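CEL61B (Hypocrea jecorina, PDB 2VTC) is a copper-dependent lytic polysaccharide monooxygenase that breaks down crystalline and amorphous polysaccharides by oxidising their glycosidic bonds at C1 or C4. Local coordinates at residues H20-Q24 with V105-P109; H108-I113 with H178-H184. All coordinates share one frame; numbering follows the deposited sequence.

Interaction 1 (H20-Q24 with V105-P109). With NI (nickel (II) ion), chain E; NAG (2-acetamido-2-deoxy-beta-D-glucopyranose), chain C.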
ATOM      1  N   HIS A  20      13.195  -3.125  -2.153  1.00 26.00           N
ATOM      2  CA  HIS A  20      13.242  -2.656  -0.722  1.00 24.99           C
ATOM      3  C   HIS A  20      13.085  -1.152  -0.614  1.00 25.53           C
ATOM      4  O   HIS A  20      13.654  -0.393  -1.401  1.00 26.39           O
ATOM      5  CB  HIS A  20      14.551  -3.116  -0.069  1.00 25.35           C
ATOM      6  CG  HIS A  20      14.593  -4.576   0.266  1.00 24.05           C
ATOM      7  ND1 HIS A  20      14.156  -5.563  -0.590  1.00 21.64           N
ATOM      8  CD2 HIS A  20      15.020  -5.216   1.383  1.00 23.07           C
ATOM      9  CE1 HIS A  20      14.316  -6.745  -0.022  1.00 24.09           C
ATOM     10  NE2 HIS A  20      14.846  -6.563   1.177  1.00 22.28           N
ATOM     11  N   GLY A  21      12.298  -0.711   0.383  1.00 24.04           N
ATOM     12  CA  GLY A  21      11.978   0.694   0.565  1.00 23.95           C
ATOM     13  C   GLY A  21      10.700   0.799   1.394  1.00 23.31           C
ATOM     14  O   GLY A  21      10.029  -0.205   1.599  1.00 23.24           O
ATOM     15  N   GLN A  22      10.372   2.000   1.846  1.00 24.23           N
ATOM     16  CA  GLN A  22       9.139   2.225   2.628  1.00 23.97           C
ATOM     17  C   GLN A  22       8.552   3.589   2.286  1.00 23.71           C
ATOM     18  O   GLN A  22       9.250   4.454   1.755  1.00 22.81           O
ATOM     19  CB  GLN A  22       9.452   2.127   4.135  1.00 24.02           C
ATOM     20  CG  GLN A  22      10.294   3.290   4.660  1.00 24.69           C
ATOM     21  CD  GLN A  22      10.705   3.166   6.125  1.00 26.14           C
ATOM     22  OE1 GLN A  22      10.167   2.349   6.897  1.00 28.88           O
ATOM     23  NE2 GLN A  22      11.673   3.975   6.511  1.00 26.75           N
ATOM     24  N   VAL A  23       7.267   3.804   2.589  1.00 22.48           N
ATOM     25  CA  VAL A  23       6.685   5.124   2.450  1.00 23.72           C
ATOM     26  C   VAL A  23       7.122   5.927   3.672  1.00 24.47           C
ATOM     27  O   VAL A  23       6.768   5.580   4.798  1.00 26.05           O
ATOM     28  CB  VAL A  23       5.125   5.066   2.340  1.00 22.80           C
ATOM     29  CG1 VAL A  23       4.518   6.449   2.466  1.00 22.95           C
ATOM     30  CG2 VAL A  23       4.726   4.436   1.022  1.00 22.95           C
ATOM     31  N   GLN A  24       7.925   6.969   3.458  1.00 24.91           N
ATOM     32  CA  GLN A  24       8.478   7.731   4.588  1.00 24.72           C
ATOM     33  C   GLN A  24       7.681   8.973   4.928  1.00 25.18           C
ATOM     34  O   GLN A  24       7.761   9.502   6.057  1.00 25.51           O
ATOM     35  CB  GLN A  24       9.947   8.091   4.326  1.00 24.84           C
ATOM     36  CG  GLN A  24      10.859   6.908   4.304  1.00 24.22           C
ATOM     37  CD  GLN A  24      12.305   7.254   4.675  1.00 25.15           C
ATOM     38  OE1 GLN A  24      12.995   6.456   5.314  1.00 29.16           O
ATOM     39  NE2 GLN A  24      12.761   8.428   4.268  1.00 25.38           N
ATOM     40  N   VAL A 105      16.536   5.365  -4.049  1.00 27.79           N
ATOM     41  CA  VAL A 105      15.803   5.112  -5.293  1.00 26.97           C
ATOM     42  C   VAL A 105      15.194   3.702  -5.288  1.00 26.37           C
ATOM     43  O   VAL A 105      15.848   2.732  -4.890  1.00 25.72           O
ATOM     44  CB  VAL A 105      16.726   5.321  -6.537  1.00 26.72           C
ATOM     45  CG1 VAL A 105      15.944   5.129  -7.832  1.00 27.39           C
ATOM     46  CG2 VAL A 105      17.322   6.731  -6.503  1.00 27.81           C
ATOM     47  N   TRP A 106      13.928   3.589  -5.693  1.00 26.15           N
ATOM     48  CA  TRP A 106      13.281   2.276  -5.755  1.00 25.35           C
ATOM     49  C   TRP A 106      14.022   1.296  -6.710  1.00 25.68           C
ATOM     50  O   TRP A 106      14.215   1.622  -7.886  1.00 25.75           O
ATOM     51  CB  TRP A 106      11.788   2.403  -6.110  1.00 24.55           C
ATOM     52  CG  TRP A 106      11.048   1.088  -6.133  1.00 22.56           C
ATOM     53  CD1 TRP A 106      10.540   0.458  -7.236  1.00 21.32           C
ATOM     54  CD2 TRP A 106      10.720   0.252  -5.012  1.00 21.34           C
ATOM     55  NE1 TRP A 106       9.936  -0.712  -6.883  1.00 21.97           N
ATOM     56  CE2 TRP A 106      10.028  -0.872  -5.521  1.00 22.15           C
ATOM     57  CE3 TRP A 106      10.939   0.346  -3.626  1.00 21.60           C
ATOM     58  CZ2 TRP A 106       9.548  -1.909  -4.697  1.00 22.05           C
ATOM     59  CZ3 TRP A 106      10.470  -0.698  -2.808  1.00 21.68           C
ATOM     60  CH2 TRP A 106       9.788  -1.804  -3.345  1.00 21.11           C
ATOM     61  N   PRO A 107      14.470   0.132  -6.187  1.00 25.52           N
ATOM     62  CA  PRO A 107      15.284  -0.876  -6.926  1.00 25.91           C
ATOM     63  C   PRO A 107      14.726  -1.668  -8.133  1.00 25.89           C
ATOM     64  O   PRO A 107      15.457  -2.500  -8.669  1.00 25.31           O
ATOM     65  CB  PRO A 107      15.904  -1.737  -5.835  1.00 26.72           C
ATOM     66  CG  PRO A 107      14.951  -1.616  -4.704  1.00 25.20           C
ATOM     67  CD  PRO A 107      14.317  -0.251  -4.770  1.00 26.07           C
ATOM     68  N   HIS A 108      13.432  -1.634  -8.453  1.00 25.26           N
ATOM     69  CA  HIS A 108      12.601  -2.830  -8.697  1.00 24.18           C
ATOM     70  C   HIS A 108      11.724  -2.329  -9.857  1.00 23.53           C
ATOM     71  O   HIS A 108      10.671  -1.737  -9.634  1.00 22.83           O
ATOM     72  CB  HIS A 108      11.737  -3.358  -7.559  1.00 24.48           C
ATOM     73  CG  HIS A 108      12.509  -4.093  -6.513  1.00 24.67           C
ATOM     74  ND1 HIS A 108      13.596  -4.896  -6.804  1.00 24.40           N
ATOM     75  CD2 HIS A 108      12.353  -4.135  -5.171  1.00 22.95           C
ATOM     76  CE1 HIS A 108      14.080  -5.392  -5.680  1.00 26.44           C
ATOM     77  NE2 HIS A 108      13.340  -4.952  -4.677  1.00 22.74           N
ATOM     78  N   PRO A 109      12.211  -2.461 -11.115  1.00 22.53           N
ATOM     79  CA  PRO A 109      11.495  -1.866 -12.250  1.00 22.24           C
ATOM     80  C   PRO A 109      10.357  -2.724 -12.818  1.00 21.26           C
ATOM     81  O   PRO A 109       9.607  -2.235 -13.677  1.00 20.82           O
ATOM     82  CB  PRO A 109      12.611  -1.711 -13.303  1.00 21.90           C
ATOM     83  CG  PRO A 109      13.463  -2.905 -13.073  1.00 22.41           C
ATOM     84  CD  PRO A 109      13.486  -3.082 -11.540  1.00 23.14           C
TER
HETATM   85 NI    NI E1231      13.651  -4.922  -2.643  1.00 23.54          NI
HETATM   86  C1  NAG C   1      10.323  12.297   2.705  1.00 28.39           C
HETATM   87  C2  NAG C   1      11.460  13.085   3.369  1.00 29.39           C
HETATM   88  C3  NAG C   1      12.699  13.209   2.453  1.00 30.61           C
HETATM   89  C4  NAG C   1      13.092  11.872   1.797  1.00 31.65           C
HETATM   90  C5  NAG C   1      11.839  11.108   1.329  1.00 29.47           C
HETATM   91  C6  NAG C   1      12.120   9.709   0.791  1.00 25.78           C
HETATM   92  C7  NAG C   1      11.222  14.844   5.052  1.00 30.02           C
HETATM   93  C8  NAG C   1      10.858  16.275   5.311  1.00 30.04           C
HETATM   94  N2  NAG C   1      11.038  14.408   3.800  1.00 30.85           N
HETATM   95  O3  NAG C   1      13.790  13.731   3.200  1.00 32.43           O
HETATM   96  O4  NAG C   1      13.941  12.084   0.676  1.00 33.19           O
HETATM   97  O5  NAG C   1      10.862  11.024   2.369  1.00 28.59           O
HETATM   98  O6  NAG C   1      12.989   8.977   1.623  1.00 26.29           O
HETATM   99  O7  NAG C   1      11.662  14.134   5.960  1.00 31.27           O
HETATM  100  O   HOH W   1      15.777  -4.682  -2.851  1.00 27.02           O
HETATM  101  O   HOH W   2      13.571  -6.131  -2.640  1.00 11.52           O
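The indole of W106 meets the backbone of H20 and G21. G21 CA lies at the ring edge, in its plane; W106 CZ3 comes within 3.4 Å of H20 C, which stands oblique to the ring. One face of the indole carries P107 CD and H108 CD2, both offset toward the rim. P107 also covers the H108 imidazole: its CG sits over the ring centre, 3.6 Å above the plane, while W106 CZ2 lies at the edge of that ring. P107 CG is also 3.4 Å from H20 N. The H20 ring points its edge at H108 NE2.

No hydrogen bond joins the segments. A metal does. The nickel ion is bound by H20 N at 1.9 Å, by H20 ND1 at 2.2 Å and by H108 NE2 at 2.1 Å. This is the histidine brace of AA9 enzymes, with nickel where copper acts. H20 chelates because its CG lies beside the backbone N (chi1 -75°), which lets ND1 and the N-terminal amine grip one ion. H20 ND1 and H108 NE2 stand nearly across the metal from each other, and the amine comes in between them, giving the T shape of the brace. H20 N and H108 NE2 are 3.1 Å apart only as ligands of the same ion. Y195 OH and water 1 also bind it.

Further along, Q22 NE2 gives a hydrogen bond to Q24 OE1, on a lone pair in the carbonyl plane, and Q24 NE2 lies 2.7 Å from O6 of a protein-linked N-acetylglucosamine.

W106 NE1 is hydrogen-bonded to Q151, on helix 150-156. Segment 20-24 leads into strand 22-28, paired with strand 96-102, and residues 105-109 belong to the loop that follows strand 96-102.

Interaction 2 (H108-I113 with H178-H184). With NI (nickel (II) ion), chain E.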
ATOM      1  N   HIS A 108      13.432  -1.634  -8.453  1.00 25.26           N
ATOM      2  CA  HIS A 108      12.601  -2.830  -8.697  1.00 24.18           C
ATOM      3  C   HIS A 108      11.724  -2.329  -9.857  1.00 23.53           C
ATOM      4  O   HIS A 108      10.671  -1.737  -9.634  1.00 22.83           O
ATOM      5  CB  HIS A 108      11.737  -3.358  -7.559  1.00 24.48           C
ATOM      6  CG  HIS A 108      12.509  -4.093  -6.513  1.00 24.67           C
ATOM      7  ND1 HIS A 108      13.596  -4.896  -6.804  1.00 24.40           N
ATOM      8  CD2 HIS A 108      12.353  -4.135  -5.171  1.00 22.95           C
ATOM      9  CE1 HIS A 108      14.080  -5.392  -5.680  1.00 26.44           C
ATOM     10  NE2 HIS A 108      13.340  -4.952  -4.677  1.00 22.74           N
ATOM     11  N   PRO A 109      12.211  -2.461 -11.115  1.00 22.53           N
ATOM     12  CA  PRO A 109      11.495  -1.866 -12.250  1.00 22.24           C
ATOM     13  C   PRO A 109      10.357  -2.724 -12.818  1.00 21.26           C
ATOM     14  O   PRO A 109       9.607  -2.235 -13.677  1.00 20.82           O
ATOM     15  CB  PRO A 109      12.611  -1.711 -13.303  1.00 21.90           C
ATOM     16  CG  PRO A 109      13.463  -2.905 -13.073  1.00 22.41           C
ATOM     17  CD  PRO A 109      13.486  -3.082 -11.540  1.00 23.14           C
ATOM     18  N   TYR A 110      10.216  -3.954 -12.335  1.00 20.75           N
ATOM     19  CA  TYR A 110       9.178  -4.876 -12.787  1.00 20.36           C
ATOM     20  C   TYR A 110       8.030  -5.019 -11.783  1.00 20.55           C
ATOM     21  O   TYR A 110       8.261  -5.386 -10.627  1.00 20.91           O
ATOM     22  CB  TYR A 110       9.756  -6.272 -13.012  1.00 21.62           C
ATOM     23  CG  TYR A 110      10.816  -6.390 -14.104  1.00 21.41           C
ATOM     24  CD1 TYR A 110      10.440  -6.662 -15.418  1.00 24.36           C
ATOM     25  CD2 TYR A 110      12.170  -6.248 -13.812  1.00 22.84           C
ATOM     26  CE1 TYR A 110      11.403  -6.797 -16.425  1.00 24.96           C
ATOM     27  CE2 TYR A 110      13.144  -6.372 -14.815  1.00 24.96           C
ATOM     28  CZ  TYR A 110      12.737  -6.643 -16.111  1.00 25.23           C
ATOM     29  OH  TYR A 110      13.680  -6.774 -17.116  1.00 24.72           O
ATOM     30  N   GLY A 111       6.805  -4.787 -12.241  1.00 18.82           N
ATOM     31  CA  GLY A 111       5.634  -5.092 -11.427  1.00 18.11           C
ATOM     32  C   GLY A 111       4.591  -3.999 -11.327  1.00 16.90           C
ATOM     33  O   GLY A 111       4.880  -2.804 -11.549  1.00 16.81           O
ATOM     34  N   PRO A 112       3.363  -4.407 -10.933  1.00 17.42           N
ATOM     35  CA  PRO A 112       2.248  -3.469 -10.792  1.00 17.41           C
ATOM     36  C   PRO A 112       2.233  -2.724  -9.448  1.00 16.75           C
ATOM     37  O   PRO A 112       2.966  -3.068  -8.519  1.00 17.08           O
ATOM     38  CB  PRO A 112       1.028  -4.380 -10.874  1.00 17.22           C
ATOM     39  CG  PRO A 112       1.490  -5.660 -10.183  1.00 18.56           C
ATOM     40  CD  PRO A 112       2.958  -5.789 -10.630  1.00 17.21           C
ATOM     41  N   ILE A 113       1.365  -1.728  -9.384  1.00 16.62           N
ATOM     42  CA  ILE A 113       1.154  -0.915  -8.180  1.00 16.61           C
ATOM     43  C   ILE A 113      -0.345  -0.851  -7.923  1.00 16.70           C
ATOM     44  O   ILE A 113      -1.115  -0.556  -8.841  1.00 16.38           O
ATOM     45  CB  ILE A 113       1.714   0.527  -8.378  1.00 17.19           C
ATOM     46  CG1 ILE A 113       3.221   0.470  -8.701  1.00 17.14           C
ATOM     47  CG2 ILE A 113       1.418   1.393  -7.149  1.00 16.59           C
ATOM     48  CD1 ILE A 113       3.889   1.820  -8.811  1.00 18.38           C
ATOM     49  N   HIS A 178      -1.202   1.031   0.447  1.00 15.48           N
ATOM     50  CA  HIS A 178      -0.514   1.301  -0.821  1.00 15.67           C
ATOM     51  C   HIS A 178       0.552   0.213  -1.021  1.00 15.31           C
ATOM     52  O   HIS A 178       1.363  -0.020  -0.103  1.00 16.27           O
ATOM     53  CB  HIS A 178       0.119   2.693  -0.735  1.00 15.91           C
ATOM     54  CG  HIS A 178       0.925   3.078  -1.944  1.00 17.88           C
ATOM     55  ND1 HIS A 178       0.392   3.130  -3.218  1.00 18.42           N
ATOM     56  CD2 HIS A 178       2.220   3.461  -2.058  1.00 20.41           C
ATOM     57  CE1 HIS A 178       1.339   3.506  -4.069  1.00 18.06           C
ATOM     58  NE2 HIS A 178       2.453   3.710  -3.393  1.00 18.92           N
ATOM     59  N   GLU A 179       0.566  -0.460  -2.187  1.00 15.35           N
ATOM     60  CA  GLU A 179       1.366  -1.680  -2.301  1.00 15.18           C
ATOM     61  C   GLU A 179       2.074  -1.849  -3.640  1.00 15.80           C
ATOM     62  O   GLU A 179       1.447  -1.746  -4.680  1.00 16.04           O
ATOM     63  CB  GLU A 179       0.479  -2.890  -2.055  1.00 15.51           C
ATOM     64  CG  GLU A 179       1.204  -4.249  -2.055  1.00 15.00           C
ATOM     65  CD  GLU A 179       0.233  -5.371  -1.771  1.00 14.57           C
ATOM     66  OE1 GLU A 179      -0.945  -5.292  -2.238  1.00 14.98           O
ATOM     67  OE2 GLU A 179       0.621  -6.356  -1.068  1.00 15.76           O
ATOM     68  N   LEU A 180       3.369  -2.151  -3.584  1.00 16.61           N
ATOM     69  CA  LEU A 180       4.145  -2.471  -4.784  1.00 16.57           C
ATOM     70  C   LEU A 180       4.323  -3.969  -4.819  1.00 16.68           C
ATOM     71  O   LEU A 180       4.708  -4.589  -3.815  1.00 16.57           O
ATOM     72  CB  LEU A 180       5.525  -1.787  -4.751  1.00 16.48           C
ATOM     73  CG  LEU A 180       5.562  -0.305  -4.379  1.00 17.48           C
ATOM     74  CD1 LEU A 180       6.992   0.250  -4.369  1.00 18.59           C
ATOM     75  CD2 LEU A 180       4.702   0.538  -5.247  1.00 18.89           C
ATOM     76  N   LEU A 181       4.042  -4.576  -5.972  1.00 16.15           N
ATOM     77  CA  LEU A 181       4.256  -6.018  -6.105  1.00 17.35           C
ATOM     78  C   LEU A 181       5.433  -6.211  -7.066  1.00 17.95           C
ATOM     79  O   LEU A 181       5.227  -6.263  -8.289  1.00 18.42           O
ATOM     80  CB  LEU A 181       3.026  -6.730  -6.647  1.00 18.10           C
ATOM     81  CG  LEU A 181       1.809  -6.777  -5.686  1.00 19.72           C
ATOM     82  CD1 LEU A 181       1.031  -5.475  -5.821  1.00 20.95           C
ATOM     83  CD2 LEU A 181       0.943  -7.958  -6.029  1.00 23.48           C
ATOM     84  N   ALA A 182       6.647  -6.283  -6.513  1.00 17.99           N
ATOM     85  CA  ALA A 182       7.880  -6.383  -7.340  1.00 18.12           C
ATOM     86  C   ALA A 182       7.989  -7.798  -7.900  1.00 18.43           C
ATOM     87  O   ALA A 182       8.015  -8.818  -7.170  1.00 17.55           O
ATOM     88  CB  ALA A 182       9.129  -5.975  -6.519  1.00 18.59           C
ATOM     89  N   ALA A 183       8.048  -7.856  -9.242  1.00 18.89           N
ATOM     90  CA  ALA A 183       7.812  -9.084  -9.967  1.00 19.13           C
ATOM     91  C   ALA A 183       9.053  -9.691 -10.661  1.00 20.26           C
ATOM     92  O   ALA A 183       8.900 -10.653 -11.394  1.00 20.43           O
ATOM     93  CB  ALA A 183       6.677  -8.872 -11.008  1.00 18.80           C
ATOM     94  N   HIS A 184      10.239  -9.136 -10.413  1.00 20.90           N
ATOM     95  CA  HIS A 184      11.483  -9.687 -11.026  1.00 22.92           C
ATOM     96  C   HIS A 184      11.670 -11.189 -10.790  1.00 23.49           C
ATOM     97  O   HIS A 184      12.273 -11.892 -11.640  1.00 23.79           O
ATOM     98  CB  HIS A 184      12.719  -8.905 -10.597  1.00 23.63           C
ATOM     99  CG  HIS A 184      12.772  -8.614  -9.132  1.00 25.80           C
ATOM    100  ND1 HIS A 184      13.564  -9.325  -8.257  1.00 28.86           N
ATOM    101  CD2 HIS A 184      12.124  -7.685  -8.388  1.00 25.83           C
ATOM    102  CE1 HIS A 184      13.404  -8.846  -7.034  1.00 23.19           C
ATOM    103  NE2 HIS A 184      12.527  -7.860  -7.083  1.00 28.67           N
TER
HETATM  104 NI    NI E1231      13.651  -4.922  -2.643  1.00 23.54          NI
HETATM  105  O   HOH W   1      15.777  -4.682  -2.851  1.00 27.02           O
HETATM  106  O   HOH W   2      13.571  -6.131  -2.640  1.00 11.52           O
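Two backbones run antiparallel here: G111 lies alongside A183 and I113 alongside L180, where the loop before strand 113-119 meets the end of strand 172-182. A183 N donates a hydrogen bond to Y110 O at 2.8 Å. L181 N donates to P112 O at 3.1 Å, and Q151 NE2 bonds to the same oxygen. I113 and L180 form a non-hydrogen-bonded pair. I113 CG1 lies beside its backbone N (chi1 -59°), which sets it 3.8 Å from L180 CD2 and turns CG2 to CE1 of H178, whose ND1 and NE2 are hydrogen-bonded to T115 and W101. At G111 a CB would run into L181 O; G111 CA instead makes a CA-H...O contact to that oxygen. The two strands belong to the immunoglobulin-like beta-sandwich of AA9 enzymes, and the metal site lies at this end of strand 172-182.

There the H184 ring lies nearly parallel to that of H108, the planes 18° apart. It is shifted so that only its margin comes over a face of H108, and the ring centroids are 4.4 Å apart. An alanine in place of H184 would remove the imidazole, and is likely to open a gap on that side of the H108 ring and leave its tilt less firmly fixed. A182 CB packs against H108 CB.

Overall arrangement
The centres of interactions 1 and 2 are 10 Å apart. They share H108 and P109, so one loop carries a metal ligand of interaction 1 into the packing of interaction 2. The 105-113 loop thus joins the N-terminus to the end of strand 172-182. The contacts also touch directly: W106 CZ2 is 3.4 Å from L180 CD1, and V23 CG2 is 4.1 Å from H178 CD2. Interaction 1 supplies two of the three metal-binding residues; Y195, on strand 193-204, is the third. Interaction 2 adds H184, which with Q193 of strand 193-204 probably binds oxygen, as in related enzymes. Interaction 1 is at the surface, whereas interaction 2 is largely buried.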